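Side-chain contact in alpha-L-rhamnosidase (Aspergillus terreus, PDB 6GSZ), which probably hydrolyses terminal non-reducing alpha-L-rhamnose residues from alpha-L-rhamnosides and carries bound calcium ions and N-linked glycans: residues 726-729 and 730-733. Sequence-based numbering, arbitrary orientation.
With NAG (2-acetamido-2-deoxy-beta-D-glucopyranose), chain H.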
loop_
_atom_site.group_PDB
_atom_site.type_symbol
_atom_site.label_atom_id
_atom_site.label_comp_id
_atom_site.label_asym_id
_atom_site.label_seq_id
_atom_site.Cartn_x
_atom_site.Cartn_y
_atom_site.Cartn_z
ATOM N N SER A 726 11.081 -7.762 21.206
ATOM C CA SER A 726 9.648 -7.977 21.300
ATOM C C SER A 726 8.944 -6.829 20.572
ATOM O O SER A 726 9.575 -5.830 20.206
ATOM C CB SER A 726 9.171 -8.028 22.745
ATOM O OG SER A 726 9.360 -6.763 23.355
ATOM N N TRP A 727 7.649 -6.948 20.351
ATOM C CA TRP A 727 6.878 -5.844 19.761
ATOM C C TRP A 727 6.709 -4.656 20.718
ATOM O O TRP A 727 6.922 -3.505 20.340
ATOM C CB TRP A 727 5.522 -6.329 19.291
ATOM C CG TRP A 727 5.592 -7.297 18.162
ATOM C CD1 TRP A 727 5.630 -6.994 16.837
ATOM C CD2 TRP A 727 5.566 -8.732 18.236
ATOM N NE1 TRP A 727 5.705 -8.131 16.084
ATOM C CE2 TRP A 727 5.635 -9.218 16.916
ATOM C CE3 TRP A 727 5.523 -9.646 19.288
ATOM C CZ2 TRP A 727 5.661 -10.579 16.619
ATOM C CZ3 TRP A 727 5.557 -10.993 18.997
ATOM C CH2 TRP A 727 5.616 -11.448 17.681
ATOM N N LEU A 728 6.334 -4.924 21.971
ATOM C CA LEU A 728 5.996 -3.829 22.880
ATOM C C LEU A 728 7.242 -3.124 23.392
ATOM O O LEU A 728 7.115 -2.005 23.887
ATOM C CB LEU A 728 5.140 -4.337 24.050
ATOM C CG LEU A 728 3.789 -4.890 23.661
ATOM C CD1 LEU A 728 2.947 -5.179 24.903
ATOM C CD2 LEU A 728 3.047 -4.000 22.689
ATOM N N TYR A 729 8.421 -3.733 23.247
ATOM C CA TYR A 729 9.646 -2.972 23.525
ATOM C C TYR A 729 9.640 -1.697 22.684
ATOM O O TYR A 729 9.983 -0.629 23.157
ATOM C CB TYR A 729 10.881 -3.807 23.224
ATOM C CG TYR A 729 12.161 -3.025 23.150
ATOM C CD1 TYR A 729 12.750 -2.561 24.300
ATOM C CD2 TYR A 729 12.777 -2.756 21.942
ATOM C CE1 TYR A 729 13.929 -1.838 24.251
ATOM C CE2 TYR A 729 13.955 -2.038 21.860
ATOM C CZ TYR A 729 14.537 -1.574 23.030
ATOM O OH TYR A 729 15.701 -0.861 22.968
ATOM N N GLN A 730 9.289 -1.846 21.404
ATOM C CA GLN A 730 9.343 -0.679 20.515
ATOM C C GLN A 730 8.321 0.375 20.974
ATOM O O GLN A 730 8.607 1.565 20.933
ATOM C CB GLN A 730 9.125 -1.093 19.049
ATOM C CG GLN A 730 10.034 -2.220 18.609
ATOM C CD GLN A 730 10.010 -2.540 17.133
ATOM O OE1 GLN A 730 9.043 -2.226 16.436
ATOM N NE2 GLN A 730 11.071 -3.182 16.641
ATOM N N VAL A 731 7.188 -0.068 21.539
ATOM C CA VAL A 731 6.138 0.816 22.037
ATOM C C VAL A 731 6.621 1.576 23.300
ATOM O O VAL A 731 6.453 2.807 23.438
ATOM C CB VAL A 731 4.845 0.013 22.317
ATOM C CG1 VAL A 731 3.805 0.892 22.979
ATOM C CG2 VAL A 731 4.274 -0.553 21.005
ATOM N N VAL A 732 7.209 0.857 24.247
ATOM C CA VAL A 732 7.608 1.473 25.508
ATOM C C VAL A 732 8.846 2.351 25.292
ATOM O O VAL A 732 9.104 3.181 26.150
ATOM C CB VAL A 732 7.762 0.457 26.657
ATOM C CG1 VAL A 732 6.478 -0.328 26.893
ATOM C CG2 VAL A 732 8.962 -0.459 26.493
ATOM N N MET A 733 9.557 2.204 24.160
ATOM C CA MET A 733 10.667 3.103 23.790
ATOM C C MET A 733 10.151 4.324 23.007
ATOM O O MET A 733 10.934 5.074 22.433
ATOM C CB MET A 733 11.691 2.340 22.958
ATOM C CG MET A 733 12.449 1.297 23.746
ATOM S SD MET A 733 13.521 2.013 25.006
ATOM C CE MET A 733 14.750 2.811 23.986
HETATM C C1 NAG H . 9.931 8.350 26.134
HETATM C C2 NAG H . 11.451 8.534 26.322
HETATM C C3 NAG H . 11.746 8.888 27.765
HETATM C C4 NAG H . 10.889 10.075 28.181
HETATM C C5 NAG H . 9.409 9.843 27.855
HETATM C C6 NAG H . 8.588 11.084 28.151
HETATM C C7 NAG H . 13.008 7.317 24.807
HETATM C C8 NAG H . 13.655 5.990 24.517
HETATM N N2 NAG H . 12.222 7.364 25.902
HETATM O O3 NAG H . 13.130 9.224 27.893
HETATM O O4 NAG H . 11.060 10.261 29.573
HETATM O O5 NAG H . 9.233 9.530 26.469
HETATM O O6 NAG H . 7.238 10.825 27.770
HETATM O O7 NAG H . 13.214 8.253 24.026
HETATM O O HOH W 1 6.542 -2.938 17.524
#
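Met733 lays its CG over one face of the Tyr729 ring, 3.8 Å from the ring centroid and 23° off the normal, a CH-pi contact displaced toward the CE1 side, where CG and CE1 are 3.5 Å apart. The sulfur follows at an oblique angle, with SD 4.7 Å from that centroid, which makes this a Met-aromatic pair. An unbranched, flexible methionine suits the place because it can bend at both chi2 and chi3 and so follow the ring outward. Tyrosine offers both a flat face for CG and a hydroxyl that reaches the carbonyl of Met745; with its CG anti to the backbone N (chi1 166°), the ring stands on the side of its own carbonyl, where Met733 passes over it.

Tyr729 lies in the short helix 727-732 of the 6-hairpin glycosidase domain, and Met733, four residues on, just beyond its C-terminal end. Ser726 is the N-cap, a natural use of a short hydroxyl side chain: OG accepts from Tyr729 N at 3.2 Å and is also hydrogen-bonded to the carbonyl of Glu723. Further along, Val732 N donates to Leu728 O at 2.9 Å, and Met733 N to Tyr729 O.

On the buried flank Leu728 CD2 lies beside Val731 CG2, 4.0 Å away; branched aliphatic groups fit here against helix 437-453, touching Leu438, Lys441 and Asn445. Gln730 provides a polar arm long enough to leave the helix. Its OE1 accepts from Trp739 N and from a water that also donates to Trp727 O, while NE2 bonds to the carbonyl of Trp742.

The solvent side is looser in company. Exposed Val732, compact enough to keep its methyls close to the helix backbone, meets only Leu728 O and Tyr729 O of 726-729, near a 2-(2-methoxyethoxy)ethanol probably from the crystallisation liquor. Partly exposed Met733 extends CE to within 3.4 Å of C8 on the N-acetylglucosamine, methyl against methyl.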